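Local coordinates for esterase (Thermotoga maritima, PDB 3DOH), which is a thermostable esterase that probably hydrolyses carboxylic esters, joining an immunoglobulin-like N-terminal domain to an alpha/beta-hydrolase domain, at residues A[7-12]-A[129-134]; A[40-45]-A[114-119]; A[209-214]-A[371-376]; A[312-317]-A[366-371]. All coordinates share one frame; numbering follows the deposited sequence.

In the fold
From the N terminus, strand 8-16 enters the immunoglobulin-like domain, and the chain comes back to it more than a hundred residues later at 129-134, where contact 1 closes a long loop of strands and turns. Contact 2 is nested inside that loop: it joins the start of strand 43-48 to the end of strand 110-114 and the loop after it, and Gln114 meets Phe129 where the two contacts touch. The chain then passes into the alpha/beta-hydrolase domain. There contact 3 ties the loop before strand 215-219 to helix 369-376, and contact 4, nested within it, sets the start of that helix against strand 311-316. Contacts 3 and 4 share Ala371.

Contact 1: A[7-12]-A[129-134]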
# COMPACT_ATOMS: atom_id res chain seq x y z
N LYS A 7 -26.28 -11.14 32.21
CA LYS A 7 -27.03 -10.22 33.08
C LYS A 7 -27.37 -8.89 32.40
O LYS A 7 -28.45 -8.33 32.64
CB LYS A 7 -26.28 -9.99 34.40
CG LYS A 7 -25.72 -11.30 35.04
CD LYS A 7 -25.92 -11.31 36.60
CE LYS A 7 -27.38 -11.61 37.04
NZ LYS A 7 -27.52 -11.67 38.55
N SER A 8 -26.45 -8.38 31.58
CA SER A 8 -26.65 -7.12 30.88
C SER A 8 -25.56 -6.91 29.87
O SER A 8 -24.49 -7.54 29.94
CB SER A 8 -26.62 -5.92 31.84
OG SER A 8 -25.37 -5.87 32.50
N VAL A 9 -25.88 -6.04 28.91
CA VAL A 9 -24.95 -5.54 27.92
C VAL A 9 -25.10 -4.02 27.88
O VAL A 9 -26.16 -3.48 27.59
CB VAL A 9 -25.17 -6.19 26.57
CG1 VAL A 9 -25.55 -7.65 26.78
CG2 VAL A 9 -26.28 -5.52 25.87
N THR A 10 -24.04 -3.34 28.26
CA THR A 10 -24.10 -1.94 28.53
C THR A 10 -23.18 -1.23 27.56
O THR A 10 -22.00 -1.56 27.43
CB THR A 10 -23.64 -1.67 29.95
OG1 THR A 10 -24.31 -2.55 30.86
CG2 THR A 10 -23.95 -0.24 30.32
N LEU A 11 -23.76 -0.27 26.86
CA LEU A 11 -23.05 0.60 25.96
C LEU A 11 -22.30 1.66 26.74
O LEU A 11 -22.91 2.42 27.47
CB LEU A 11 -24.09 1.27 25.08
CG LEU A 11 -24.42 0.58 23.76
CD1 LEU A 11 -24.22 -0.92 23.87
CD2 LEU A 11 -25.81 0.98 23.24
N ILE A 12 -20.98 1.72 26.60
CA ILE A 12 -20.23 2.79 27.25
C ILE A 12 -19.98 3.92 26.24
O ILE A 12 -19.38 3.68 25.16
CB ILE A 12 -18.89 2.29 27.85
CG1 ILE A 12 -19.04 0.94 28.56
CG2 ILE A 12 -18.28 3.36 28.78
CD1 ILE A 12 -19.93 0.99 29.82
N PHE A 129 -24.02 -16.17 22.72
CA PHE A 129 -25.31 -15.46 22.83
C PHE A 129 -25.30 -14.26 21.91
O PHE A 129 -24.25 -13.80 21.48
CB PHE A 129 -25.59 -15.00 24.29
CG PHE A 129 -24.88 -13.72 24.68
CD1 PHE A 129 -25.45 -12.46 24.36
CD2 PHE A 129 -23.63 -13.76 25.31
CE1 PHE A 129 -24.80 -11.30 24.70
CE2 PHE A 129 -22.97 -12.61 25.62
CZ PHE A 129 -23.55 -11.37 25.33
N THR A 130 -26.47 -13.72 21.63
CA THR A 130 -26.60 -12.52 20.82
C THR A 130 -27.69 -11.71 21.44
O THR A 130 -28.62 -12.26 22.01
CB THR A 130 -27.00 -12.85 19.40
OG1 THR A 130 -26.08 -13.80 18.88
CG2 THR A 130 -26.98 -11.61 18.53
N SER A 131 -27.58 -10.39 21.35
CA SER A 131 -28.40 -9.49 22.15
C SER A 131 -28.32 -8.05 21.65
O SER A 131 -27.24 -7.57 21.28
CB SER A 131 -27.98 -9.55 23.62
OG SER A 131 -28.77 -8.68 24.42
N LYS A 132 -29.46 -7.37 21.63
CA LYS A 132 -29.48 -5.89 21.67
C LYS A 132 -28.83 -5.45 23.01
O LYS A 132 -28.55 -6.29 23.87
CB LYS A 132 -30.92 -5.36 21.55
CG LYS A 132 -31.49 -5.32 20.12
CD LYS A 132 -32.95 -5.85 20.13
CE LYS A 132 -33.80 -5.52 18.84
NZ LYS A 132 -33.19 -5.91 17.48
N GLN A 133 -28.54 -4.16 23.16
CA GLN A 133 -28.05 -3.65 24.44
C GLN A 133 -29.20 -3.51 25.44
O GLN A 133 -30.37 -3.50 25.07
CB GLN A 133 -27.40 -2.29 24.27
CG GLN A 133 -28.36 -1.14 24.17
CD GLN A 133 -28.75 -0.86 22.74
OE1 GLN A 133 -29.33 0.18 22.44
NE2 GLN A 133 -28.42 -1.77 21.84
N THR A 134 -28.86 -3.37 26.72
CA THR A 134 -29.86 -3.23 27.77
C THR A 134 -29.62 -2.02 28.67
O THR A 134 -30.24 -1.89 29.72
CB THR A 134 -29.93 -4.50 28.65
OG1 THR A 134 -30.80 -5.46 28.04
CG2 THR A 134 -30.44 -4.16 30.04
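Val9 and Thr134 join the first and last strands of the sheet in the immunoglobulin-like domain, 8-16 and 129-139. The two short segments run in broadly the same direction, their axes 50° apart and 8.2 Å at closest approach. Thr134 N donates to Val9 O over 2.8 Å, a nearly straight bond (172°) lying in the carbonyl plane, and the pairing continues where Leu11 bonds with Asp135 and Lys137. On the other edge of strand 8-16, Lys7 and Ser8 both face Glu28 in a classic beta bulge.

The branched Val9 suits an extended strand and turns CG1 toward the Phe129 ring. This methyl, anti to the carbonyl carbon, comes to 4.3 Å from Phe129 CE1, obliquely to the ring, and also lies near Ser131 OG. Leu11 brings a forked apolar end against the aliphatic part of Gln133, whose chain bends at chi2 (-90°), the two side chains crossing obliquely. Both residues also touch Tyr110 of strand 110-114. The fork of Leu11 divides its contacts: CD1 lies 3.5 Å from Gln133 CB, while CD2 reaches Gln133 CG at 3.4 Å.

Contact 2: A[40-45]-A[114-119]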
# COMPACT_ATOMS: atom_id res chain seq x y z
N PRO A 40 -10.39 -10.40 21.03
CA PRO A 40 -11.38 -9.65 20.21
C PRO A 40 -12.19 -10.46 19.21
O PRO A 40 -13.36 -10.18 18.98
CB PRO A 40 -10.51 -8.60 19.49
CG PRO A 40 -9.42 -8.34 20.49
CD PRO A 40 -9.09 -9.70 21.06
N ASP A 41 -11.59 -11.47 18.62
CA ASP A 41 -12.29 -12.26 17.60
C ASP A 41 -13.31 -13.25 18.15
O ASP A 41 -13.82 -14.10 17.41
CB ASP A 41 -11.29 -12.96 16.67
CG ASP A 41 -10.39 -13.98 17.39
OD1 ASP A 41 -9.67 -14.67 16.65
OD2 ASP A 41 -10.41 -14.13 18.65
N GLN A 42 -13.61 -13.18 19.44
CA GLN A 42 -14.61 -14.06 20.04
C GLN A 42 -15.95 -13.32 20.16
O GLN A 42 -16.95 -13.88 20.60
CB GLN A 42 -14.17 -14.55 21.41
CG GLN A 42 -12.84 -15.31 21.49
CD GLN A 42 -12.48 -15.63 22.93
OE1 GLN A 42 -12.48 -14.74 23.79
NE2 GLN A 42 -12.22 -16.89 23.22
N PHE A 43 -15.97 -12.06 19.76
CA PHE A 43 -17.15 -11.26 19.95
C PHE A 43 -17.44 -10.46 18.70
O PHE A 43 -16.61 -10.36 17.81
CB PHE A 43 -16.89 -10.32 21.10
CG PHE A 43 -16.64 -11.00 22.41
CD1 PHE A 43 -17.69 -11.18 23.31
CD2 PHE A 43 -15.37 -11.42 22.76
CE1 PHE A 43 -17.47 -11.78 24.54
CE2 PHE A 43 -15.14 -12.03 23.98
CZ PHE A 43 -16.19 -12.20 24.87
N SER A 44 -18.62 -9.87 18.65
CA SER A 44 -18.97 -9.01 17.56
C SER A 44 -19.75 -7.82 18.11
O SER A 44 -20.53 -7.97 19.06
CB SER A 44 -19.87 -9.76 16.62
OG SER A 44 -20.17 -8.95 15.53
N VAL A 45 -19.55 -6.64 17.54
CA VAL A 45 -20.36 -5.51 17.98
C VAL A 45 -20.90 -4.75 16.76
O VAL A 45 -20.16 -4.51 15.83
CB VAL A 45 -19.54 -4.60 18.92
CG1 VAL A 45 -20.30 -3.34 19.28
CG2 VAL A 45 -19.17 -5.34 20.20
N GLN A 114 -21.30 -12.79 21.62
CA GLN A 114 -20.24 -13.70 21.90
C GLN A 114 -20.38 -14.84 20.95
O GLN A 114 -21.38 -15.51 20.97
CB GLN A 114 -20.36 -14.24 23.30
CG GLN A 114 -19.19 -15.07 23.66
CD GLN A 114 -19.56 -16.00 24.73
OE1 GLN A 114 -20.13 -15.59 25.72
NE2 GLN A 114 -19.28 -17.29 24.53
N LEU A 115 -19.37 -15.07 20.13
CA LEU A 115 -19.52 -15.93 18.97
C LEU A 115 -19.14 -17.38 19.19
O LEU A 115 -19.63 -18.27 18.51
CB LEU A 115 -18.66 -15.38 17.84
CG LEU A 115 -19.07 -14.00 17.37
CD1 LEU A 115 -17.98 -13.36 16.49
CD2 LEU A 115 -20.37 -14.12 16.64
N VAL A 116 -18.22 -17.59 20.12
CA VAL A 116 -17.66 -18.88 20.39
C VAL A 116 -17.82 -19.08 21.88
O VAL A 116 -18.01 -18.09 22.62
CB VAL A 116 -16.17 -18.89 20.08
CG1 VAL A 116 -15.94 -18.80 18.58
CG2 VAL A 116 -15.42 -17.80 20.85
N PRO A 117 -17.74 -20.33 22.34
CA PRO A 117 -17.86 -20.52 23.77
C PRO A 117 -16.69 -19.82 24.44
O PRO A 117 -15.73 -19.50 23.76
CB PRO A 117 -17.77 -22.05 23.92
CG PRO A 117 -18.15 -22.59 22.57
CD PRO A 117 -17.54 -21.61 21.64
N ILE A 118 -16.78 -19.54 25.74
CA ILE A 118 -15.64 -18.94 26.47
C ILE A 118 -15.43 -19.59 27.83
O ILE A 118 -16.37 -20.15 28.44
CB ILE A 118 -15.77 -17.42 26.67
CG1 ILE A 118 -17.12 -17.09 27.33
CG2 ILE A 118 -15.52 -16.67 25.37
CD1 ILE A 118 -17.11 -15.84 28.24
N PHE A 119 -14.19 -19.52 28.30
CA PHE A 119 -13.83 -20.18 29.54
C PHE A 119 -14.28 -19.31 30.72
O PHE A 119 -14.09 -18.09 30.68
CB PHE A 119 -12.32 -20.49 29.57
CG PHE A 119 -11.92 -21.67 28.68
CD1 PHE A 119 -12.26 -22.99 29.03
CD2 PHE A 119 -11.21 -21.45 27.48
CE1 PHE A 119 -11.90 -24.08 28.21
CE2 PHE A 119 -10.83 -22.53 26.64
CZ PHE A 119 -11.18 -23.85 27.01
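A straight backbone bond runs from Leu115 N to Gln42 O, 2.7 Å long and 178° at the hydrogen, with the donor tilted from the carbonyl plane. The bond follows the antiparallel, non-hydrogen-bonded pair of Phe43 with Gln114, where strand 43-48 begins and strand 110-114 ends.

The Gln42 side chain carries the contact beyond the strands. CB lies 3.5 Å from Val116 CG2, and CG, anti to the carbonyl carbon (chi1 -57°), is nearly as close to the same methyl. The chain then runs extended, crossing Val116 at about a right angle, and takes CD to 4.0 Å from Ile118 CG2. At the tip OE1 and NE2 stay beside that Ile118 methyl, while OE1 accepts from Ser39 N. Glutamine suits the place because its methylenes pack on apolar branches and its amide still finds a backbone partner. Phe43 does the inward packing, with CE1 3.8 Å from Gln114 CG; the Gln114 amide turns off at 62° to the ring, bonding to Tyr29 OH and Val126 O.

Leu115 leans back over the strand, its CD1 3.6 Å from Phe43 O, and also packs on Leu115 of a second subunit. The Phe43 ring is set among strands 19-29, 53-64 and 80-85, in the interior of the immunoglobulin-like domain.

Contact 3: A[209-214]-A[371-376]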
# COMPACT_ATOMS: atom_id res chain seq x y z
N GLN A 209 -10.30 17.95 38.18
CA GLN A 209 -11.07 18.10 39.43
C GLN A 209 -10.23 17.98 40.68
O GLN A 209 -10.44 18.68 41.65
CB GLN A 209 -12.16 17.07 39.48
CG GLN A 209 -13.30 17.47 38.64
CD GLN A 209 -13.99 18.68 39.22
OE1 GLN A 209 -14.05 18.84 40.44
NE2 GLN A 209 -14.52 19.53 38.33
N VAL A 210 -9.28 17.07 40.65
CA VAL A 210 -8.42 16.73 41.76
C VAL A 210 -7.41 17.84 42.06
O VAL A 210 -6.89 17.93 43.18
CB VAL A 210 -7.70 15.41 41.43
CG1 VAL A 210 -6.30 15.67 40.79
CG2 VAL A 210 -7.64 14.56 42.62
N VAL A 211 -7.15 18.71 41.08
CA VAL A 211 -6.35 19.93 41.36
C VAL A 211 -7.16 21.23 41.44
O VAL A 211 -6.72 22.18 42.09
CB VAL A 211 -5.07 20.06 40.46
CG1 VAL A 211 -4.23 18.83 40.60
CG2 VAL A 211 -5.42 20.22 39.03
N HIS A 212 -8.32 21.25 40.79
CA HIS A 212 -9.19 22.42 40.84
C HIS A 212 -10.66 22.00 40.85
O HIS A 212 -11.37 22.17 39.86
CB HIS A 212 -8.92 23.34 39.65
CG HIS A 212 -7.46 23.57 39.38
ND1 HIS A 212 -6.76 22.88 38.42
CD2 HIS A 212 -6.57 24.41 39.96
CE1 HIS A 212 -5.51 23.29 38.41
NE2 HIS A 212 -5.37 24.22 39.34
N PRO A 213 -11.11 21.46 41.98
CA PRO A 213 -12.54 21.26 42.22
C PRO A 213 -13.33 22.55 42.04
O PRO A 213 -12.78 23.64 42.20
CB PRO A 213 -12.58 20.82 43.69
CG PRO A 213 -11.37 21.44 44.30
CD PRO A 213 -10.32 21.43 43.22
N CYS A 214 -14.61 22.42 41.71
CA CYS A 214 -15.12 22.87 40.42
C CYS A 214 -16.57 22.46 40.23
O CYS A 214 -16.89 21.27 40.20
CB CYS A 214 -14.26 22.32 39.28
SG CYS A 214 -14.72 22.92 37.64
N ALA A 371 -4.45 26.48 28.72
CA ALA A 371 -5.72 27.23 28.76
C ALA A 371 -6.54 26.92 29.99
O ALA A 371 -7.00 27.83 30.71
CB ALA A 371 -6.52 26.94 27.51
N ILE A 372 -6.73 25.63 30.25
CA ILE A 372 -7.39 25.15 31.47
C ILE A 372 -6.72 25.68 32.75
O ILE A 372 -7.38 26.28 33.62
CB ILE A 372 -7.46 23.62 31.46
CG1 ILE A 372 -8.49 23.19 30.42
CG2 ILE A 372 -7.75 23.07 32.84
CD1 ILE A 372 -8.21 21.85 29.86
N GLU A 373 -5.40 25.52 32.82
CA GLU A 373 -4.65 25.95 34.01
C GLU A 373 -4.80 27.43 34.19
O GLU A 373 -5.07 27.91 35.32
CB GLU A 373 -3.17 25.58 33.88
CG GLU A 373 -2.85 24.15 34.33
CD GLU A 373 -3.41 23.83 35.72
OE1 GLU A 373 -4.33 22.98 35.80
OE2 GLU A 373 -2.96 24.46 36.72
N TRP A 374 -4.65 28.17 33.08
CA TRP A 374 -4.74 29.61 33.10
C TRP A 374 -6.10 30.07 33.64
O TRP A 374 -6.18 31.05 34.37
CB TRP A 374 -4.53 30.14 31.70
CG TRP A 374 -4.84 31.62 31.58
CD1 TRP A 374 -3.97 32.67 31.81
CD2 TRP A 374 -6.11 32.24 31.20
NE1 TRP A 374 -4.61 33.87 31.57
CE2 TRP A 374 -5.91 33.63 31.20
CE3 TRP A 374 -7.36 31.74 30.81
CZ2 TRP A 374 -6.94 34.53 30.87
CZ3 TRP A 374 -8.38 32.65 30.49
CH2 TRP A 374 -8.17 34.02 30.52
N LEU A 375 -7.17 29.38 33.28
CA LEU A 375 -8.48 29.89 33.67
C LEU A 375 -8.52 29.83 35.18
O LEU A 375 -8.94 30.80 35.82
CB LEU A 375 -9.62 29.11 33.03
CG LEU A 375 -11.08 29.52 33.29
CD1 LEU A 375 -11.49 30.69 32.41
CD2 LEU A 375 -11.92 28.34 32.96
N PHE A 376 -8.00 28.74 35.73
CA PHE A 376 -8.03 28.54 37.18
C PHE A 376 -7.13 29.47 38.00
O PHE A 376 -7.36 29.62 39.21
CB PHE A 376 -7.89 27.06 37.60
CG PHE A 376 -9.11 26.28 37.31
CD1 PHE A 376 -10.31 26.58 37.93
CD2 PHE A 376 -9.11 25.28 36.36
CE1 PHE A 376 -11.48 25.88 37.65
CE2 PHE A 376 -10.29 24.58 36.07
CZ PHE A 376 -11.48 24.90 36.71
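An offset, nearly parallel pair of rings, His212 and Phe376, fastens the loop leading into strand 215-219 to the last helix, 369-376, of the alpha/beta-hydrolase domain. The ring planes are only 4° apart, but displaced so that little of one ring covers the other, with centroids at 4.9 Å. Each ring instead receives the other residue's CB. His212 CB stands over the centre of the Phe376 ring, 3.7 Å from its centroid, a CH-pi contact. In return Phe376 CB lies over one face of the imidazole, offset toward the rim and 4.0 Å from its centroid, while Val211 CB covers the opposite face.

Cys214 adds a sulfur-aromatic contact from the edge: SG is 3.9 Å from Phe376 CZ. A small, polarisable thiol fits well here, where the buried phenyl also touches Pro175 and Val177 of strand 174-180. About one helical turn before Phe376, Glu373 bends at chi2 and lies at the edge of the imidazole, though it is modelled too close for its position to be trusted. Val211 also packs on Val331 of a third subunit.

His212 thus has carbon against both faces of its ring, which suits an imidazole used as a flat packing surface. A carboxylate in this neighbourhood would tend to favour its protonated form, although no bond between the two can be established.

Contact 4: A[312-317]-A[366-371]; sequences WVFHAE and YENQEA
Trp312 on strand 311-316 and Ala371 in the first turn of helix 369-376 bring the two backbones to 7.9 Å between CA atoms. So close an approach suits alanine, whose one methyl lets large aromatic rings reach the helix. CG of Trp312 is anti to the backbone N (chi1 -172°), and farther out CZ3 comes to 3.7 Å from Ala371 CA, which lies obliquely to the ring. Phe314, two residues on along the strand, sets CZ 4.0 Å from Ala371 CB. Phe314 CZ and Ala371 CB lie over the same face of the indole, both offset toward its rim.

Polar groups gather at the ring edges. Glu370 OE1 is near the indole plane, 4.0 Å from Trp312 CH2, and Asn368 ND2 sits at the rim of Phe314. Trp312 NE1 bonds to Thr344 OG1 on the adjoining strand. Asn368 is the N-cap: its OD1 accepts from Ala371 N at 3.1 Å, with the donor above the carbonyl plane, and more weakly from Glu370 N. The cap thus holds the start of the helix. A C-terminal helix laid against the parallel strands of the central sheet is typical of the alpha/beta-hydrolase fold.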
# COMPACT_ATOMS: atom_id res chain seq x y z
N TRP A 312 -9.16 34.86 27.15
CA TRP A 312 -8.29 34.20 26.19
C TRP A 312 -9.18 33.75 25.03
O TRP A 312 -9.98 32.82 25.16
CB TRP A 312 -7.53 33.05 26.83
CG TRP A 312 -6.49 32.43 25.97
CD1 TRP A 312 -6.40 32.51 24.61
CD2 TRP A 312 -5.40 31.58 26.38
NE1 TRP A 312 -5.32 31.78 24.16
CE2 TRP A 312 -4.69 31.21 25.23
CE3 TRP A 312 -4.96 31.11 27.63
CZ2 TRP A 312 -3.56 30.39 25.27
CZ3 TRP A 312 -3.83 30.28 27.68
CH2 TRP A 312 -3.15 29.93 26.51
N VAL A 313 -9.06 34.48 23.93
CA VAL A 313 -9.83 34.24 22.72
C VAL A 313 -9.17 33.16 21.83
O VAL A 313 -7.95 33.07 21.73
CB VAL A 313 -9.93 35.55 21.95
CG1 VAL A 313 -10.85 35.43 20.73
CG2 VAL A 313 -10.40 36.66 22.85
N PHE A 314 -9.99 32.34 21.17
CA PHE A 314 -9.52 31.30 20.26
C PHE A 314 -10.41 31.39 19.00
O PHE A 314 -11.64 31.65 19.11
CB PHE A 314 -9.66 29.90 20.90
CG PHE A 314 -8.73 29.64 22.06
CD1 PHE A 314 -9.03 30.10 23.35
CD2 PHE A 314 -7.53 28.94 21.87
CE1 PHE A 314 -8.14 29.84 24.44
CE2 PHE A 314 -6.64 28.69 22.97
CZ PHE A 314 -6.94 29.14 24.23
N HIS A 315 -9.81 31.18 17.81
CA HIS A 315 -10.53 31.21 16.54
C HIS A 315 -9.58 30.57 15.52
O HIS A 315 -8.37 30.59 15.70
CB HIS A 315 -10.80 32.66 16.13
CG HIS A 315 -12.07 32.86 15.36
ND1 HIS A 315 -12.36 32.17 14.20
CD2 HIS A 315 -13.10 33.71 15.56
CE1 HIS A 315 -13.53 32.57 13.75
NE2 HIS A 315 -13.99 33.52 14.54
N ALA A 316 -10.10 30.01 14.43
CA ALA A 316 -9.20 29.52 13.39
C ALA A 316 -9.29 30.49 12.25
O ALA A 316 -10.40 30.92 11.88
CB ALA A 316 -9.59 28.14 12.93
N GLU A 317 -8.12 30.81 11.70
CA GLU A 317 -7.97 31.74 10.58
C GLU A 317 -8.94 31.49 9.42
O GLU A 317 -9.51 32.43 8.85
CB GLU A 317 -6.55 31.68 10.06
CG GLU A 317 -6.26 32.76 9.04
CD GLU A 317 -6.68 32.36 7.64
OE1 GLU A 317 -6.96 31.17 7.39
OE2 GLU A 317 -6.76 33.24 6.77
N TYR A 366 -10.19 23.09 24.00
CA TYR A 366 -10.48 22.33 25.21
C TYR A 366 -9.47 21.23 25.49
O TYR A 366 -9.43 20.67 26.59
CB TYR A 366 -11.93 21.80 25.23
CG TYR A 366 -12.92 22.94 25.34
CD1 TYR A 366 -12.72 23.94 26.29
CD2 TYR A 366 -14.03 23.04 24.49
CE1 TYR A 366 -13.62 25.02 26.40
CE2 TYR A 366 -14.92 24.14 24.60
CZ TYR A 366 -14.70 25.10 25.56
OH TYR A 366 -15.53 26.17 25.69
N GLU A 367 -8.61 20.96 24.51
CA GLU A 367 -7.50 20.03 24.71
C GLU A 367 -6.20 20.74 25.15
O GLU A 367 -5.17 20.10 25.36
CB GLU A 367 -7.30 19.09 23.50
CG GLU A 367 -8.45 18.10 23.23
CD GLU A 367 -8.86 17.22 24.46
OE1 GLU A 367 -8.09 16.31 24.83
OE2 GLU A 367 -9.96 17.44 25.04
N ASN A 368 -6.27 22.04 25.40
CA ASN A 368 -5.10 22.80 25.79
C ASN A 368 -4.94 22.94 27.32
O ASN A 368 -5.66 23.73 27.98
CB ASN A 368 -5.21 24.16 25.12
CG ASN A 368 -3.97 25.02 25.27
OD1 ASN A 368 -3.25 24.97 26.28
ND2 ASN A 368 -3.76 25.89 24.26
N GLN A 369 -4.00 22.18 27.90
CA GLN A 369 -3.79 22.16 29.36
C GLN A 369 -3.40 23.55 29.88
O GLN A 369 -3.75 23.91 31.00
CB GLN A 369 -2.78 21.04 29.81
CG GLN A 369 -2.29 21.20 31.29
CD GLN A 369 -1.60 19.97 31.93
OE1 GLN A 369 -0.90 19.20 31.26
NE2 GLN A 369 -1.76 19.80 33.27
N GLU A 370 -2.70 24.32 29.06
CA GLU A 370 -2.27 25.67 29.42
C GLU A 370 -3.51 26.55 29.66
O GLU A 370 -3.62 27.25 30.67
CB GLU A 370 -1.39 26.25 28.28
CG GLU A 370 -0.03 26.84 28.71
CD GLU A 370 0.32 28.26 28.07
OE1 GLU A 370 0.56 28.38 26.82
OE2 GLU A 370 0.39 29.25 28.87
N ALA A 371 -4.45 26.48 28.72
CA ALA A 371 -5.72 27.23 28.76
C ALA A 371 -6.54 26.92 29.99
O ALA A 371 -7.00 27.83 30.71
CB ALA A 371 -6.52 26.94 27.51